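Local coordinates for ribokinase (Cryptococcus neoformans var. grubii serotype A, PDB 6CW5), which probably phosphorylates D-ribose at O-5, using ATP and a divalent metal ion such as magnesium, to give D-ribose 5-phosphate, at residues C282-F287 with L301-A307. Coordinates in Å, arbitrary orientation, origin at the centre of the assembly. Residues are numbered along the deposited sequence.
Sequences CFAGYF and LKTCLVA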
loop_
_atom_site.group_PDB
_atom_site.type_symbol
_atom_site.label_atom_id
_atom_site.label_comp_id
_atom_site.label_asym_id
_atom_site.label_seq_id
_atom_site.Cartn_x
_atom_site.Cartn_y
_atom_site.Cartn_z
ATOM N N CYS A 282 12.449 -21.871 -4.428
ATOM C CA CYS A 282 12.021 -23.100 -5.088
ATOM C C CYS A 282 11.011 -23.849 -4.229
ATOM O O CYS A 282 9.922 -24.207 -4.690
ATOM C CB CYS A 282 13.233 -23.978 -5.380
ATOM S SG CYS A 282 12.815 -25.445 -6.314
ATOM N N PHE A 283 11.353 -24.078 -2.963
ATOM C CA PHE A 283 10.438 -24.782 -2.074
ATOM C C PHE A 283 9.065 -24.113 -2.044
ATOM O O PHE A 283 8.031 -24.778 -2.190
ATOM C CB PHE A 283 11.039 -24.861 -0.668
ATOM C CG PHE A 283 10.173 -25.599 0.301
ATOM C CD1 PHE A 283 10.295 -26.967 0.440
ATOM C CD2 PHE A 283 9.231 -24.929 1.064
ATOM C CE1 PHE A 283 9.484 -27.658 1.334
ATOM C CE2 PHE A 283 8.420 -25.613 1.940
ATOM C CZ PHE A 283 8.556 -26.980 2.079
ATOM N N ALA A 284 9.036 -22.786 -1.883
ATOM C CA ALA A 284 7.764 -22.079 -1.759
ATOM C C ALA A 284 6.891 -22.263 -2.997
ATOM O O ALA A 284 5.686 -22.519 -2.892
ATOM C CB ALA A 284 8.021 -20.592 -1.517
ATOM N N GLY A 285 7.470 -22.093 -4.187
ATOM C CA GLY A 285 6.680 -22.270 -5.395
ATOM C C GLY A 285 6.201 -23.704 -5.591
ATOM O O GLY A 285 5.057 -23.940 -5.983
ATOM N N TYR A 286 7.067 -24.688 -5.318
ATOM C CA TYR A 286 6.621 -26.076 -5.385
ATOM C C TYR A 286 5.558 -26.376 -4.333
ATOM O O TYR A 286 4.641 -27.165 -4.595
ATOM C CB TYR A 286 7.807 -27.042 -5.234
ATOM C CG TYR A 286 8.297 -27.542 -6.573
ATOM C CD1 TYR A 286 7.876 -28.778 -7.069
ATOM C CD2 TYR A 286 9.136 -26.756 -7.369
ATOM C CE1 TYR A 286 8.295 -29.232 -8.319
ATOM C CE2 TYR A 286 9.564 -27.203 -8.627
ATOM C CZ TYR A 286 9.137 -28.442 -9.088
ATOM O OH TYR A 286 9.532 -28.903 -10.325
ATOM N N PHE A 287 5.654 -25.759 -3.151
ATOM C CA PHE A 287 4.622 -25.973 -2.141
ATOM C C PHE A 287 3.279 -25.436 -2.607
ATOM O O PHE A 287 2.256 -26.109 -2.482
ATOM C CB PHE A 287 5.041 -25.329 -0.825
ATOM C CG PHE A 287 3.986 -25.407 0.252
ATOM C CD1 PHE A 287 3.717 -26.612 0.893
ATOM C CD2 PHE A 287 3.281 -24.272 0.638
ATOM C CE1 PHE A 287 2.758 -26.700 1.892
ATOM C CE2 PHE A 287 2.315 -24.344 1.628
ATOM C CZ PHE A 287 2.052 -25.565 2.262
ATOM N N LEU A 301 4.476 -31.925 0.031
ATOM C CA LEU A 301 5.722 -31.644 0.731
ATOM C C LEU A 301 6.833 -32.574 0.271
ATOM O O LEU A 301 7.977 -32.141 0.103
ATOM C CB LEU A 301 5.507 -31.758 2.244
ATOM C CG LEU A 301 4.720 -30.591 2.839
ATOM C CD1 LEU A 301 4.501 -30.814 4.316
ATOM C CD2 LEU A 301 5.455 -29.285 2.605
ATOM N N LYS A 302 6.527 -33.855 0.070
ATOM C CA LYS A 302 7.565 -34.776 -0.379
ATOM C C LYS A 302 8.118 -34.343 -1.735
ATOM O O LYS A 302 9.334 -34.378 -1.958
ATOM C CB LYS A 302 7.015 -36.203 -0.433
ATOM N N THR A 303 7.241 -33.883 -2.637
ATOM C CA THR A 303 7.700 -33.414 -3.945
ATOM C C THR A 303 8.577 -32.177 -3.808
ATOM O O THR A 303 9.617 -32.072 -4.472
ATOM C CB THR A 303 6.504 -33.118 -4.856
ATOM O OG1 THR A 303 5.681 -34.282 -4.957
ATOM C CG2 THR A 303 6.971 -32.723 -6.256
ATOM N N CYS A 304 8.157 -31.221 -2.971
ATOM C CA CYS A 304 8.977 -30.041 -2.692
ATOM C C CYS A 304 10.389 -30.428 -2.299
ATOM O O CYS A 304 11.363 -29.830 -2.770
ATOM C CB CYS A 304 8.380 -29.208 -1.555
ATOM S SG CYS A 304 6.810 -28.452 -1.889
ATOM N N LEU A 305 10.513 -31.419 -1.413
ATOM C CA LEU A 305 11.824 -31.799 -0.900
ATOM C C LEU A 305 12.730 -32.309 -2.011
ATOM O O LEU A 305 13.917 -31.965 -2.059
ATOM C CB LEU A 305 11.660 -32.849 0.201
ATOM C CG LEU A 305 11.099 -32.189 1.459
ATOM C CD1 LEU A 305 10.834 -33.200 2.566
ATOM C CD2 LEU A 305 12.070 -31.132 1.927
ATOM N N VAL A 306 12.188 -33.123 -2.916
ATOM C CA VAL A 306 12.979 -33.603 -4.047
ATOM C C VAL A 306 13.362 -32.448 -4.968
ATOM O O VAL A 306 14.498 -32.379 -5.455
ATOM C CB VAL A 306 12.214 -34.704 -4.800
ATOM C CG1 VAL A 306 12.976 -35.125 -6.050
ATOM C CG2 VAL A 306 11.990 -35.893 -3.879
ATOM N N ALA A 307 12.435 -31.512 -5.201
ATOM C CA ALA A 307 12.688 -30.429 -6.149
ATOM C C ALA A 307 13.783 -29.494 -5.652
ATOM O O ALA A 307 14.766 -29.243 -6.358
ATOM C CB ALA A 307 11.402 -29.646 -6.411
#
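This is a buried, apolar helix-helix contact in the C-terminal part of the PfkB (ribokinase) fold. Helices 279-292 and 297-311 follow each other in the chain and form an antiparallel helical hairpin. The axes of the two segments approach to 8.8 Å, and their N-to-C directions differ by 147°. No hydrogen bond links the segments; the contact is van der Waals packing, mostly between side chains. Cys304 sits at the middle, where its CA is 5.3 Å from the CA of Tyr286. Its SG lies against the backbone of the facing helix, 3.4 Å from Tyr286 C and 3.2 Å from Phe287 N, while its CB is 3.5 Å from Phe283 CE1. The sulfur makes an oblique sulfur-aromatic contact, with SG 4.5 Å from the centroid of the Phe283 ring. Beside Cys304, Leu301 CD2 packs obliquely against both phenylalanine rings, 3.6 Å from Phe287 CD1 and 3.9 Å from Phe283 CZ. This apolar side continues onto the large sheet: Phe283 and Phe287 touch Ile244, and Leu301 touches Ile252. The Tyr286 hydroxyl is hydrogen-bonded to Pro322 O. Helix 279-292 begins at the predicted catalytic site, with the proposed proton acceptor Asp281 just before Cys282. Cys282 also packs near Cys311, a predicted potassium ligand at the end of helix 297-311. On the Tyr286 side, Ala307 makes a CH-pi contact: its CB lies 3.5 Å from the centroid of the Tyr286 ring, only 3° off the ring normal.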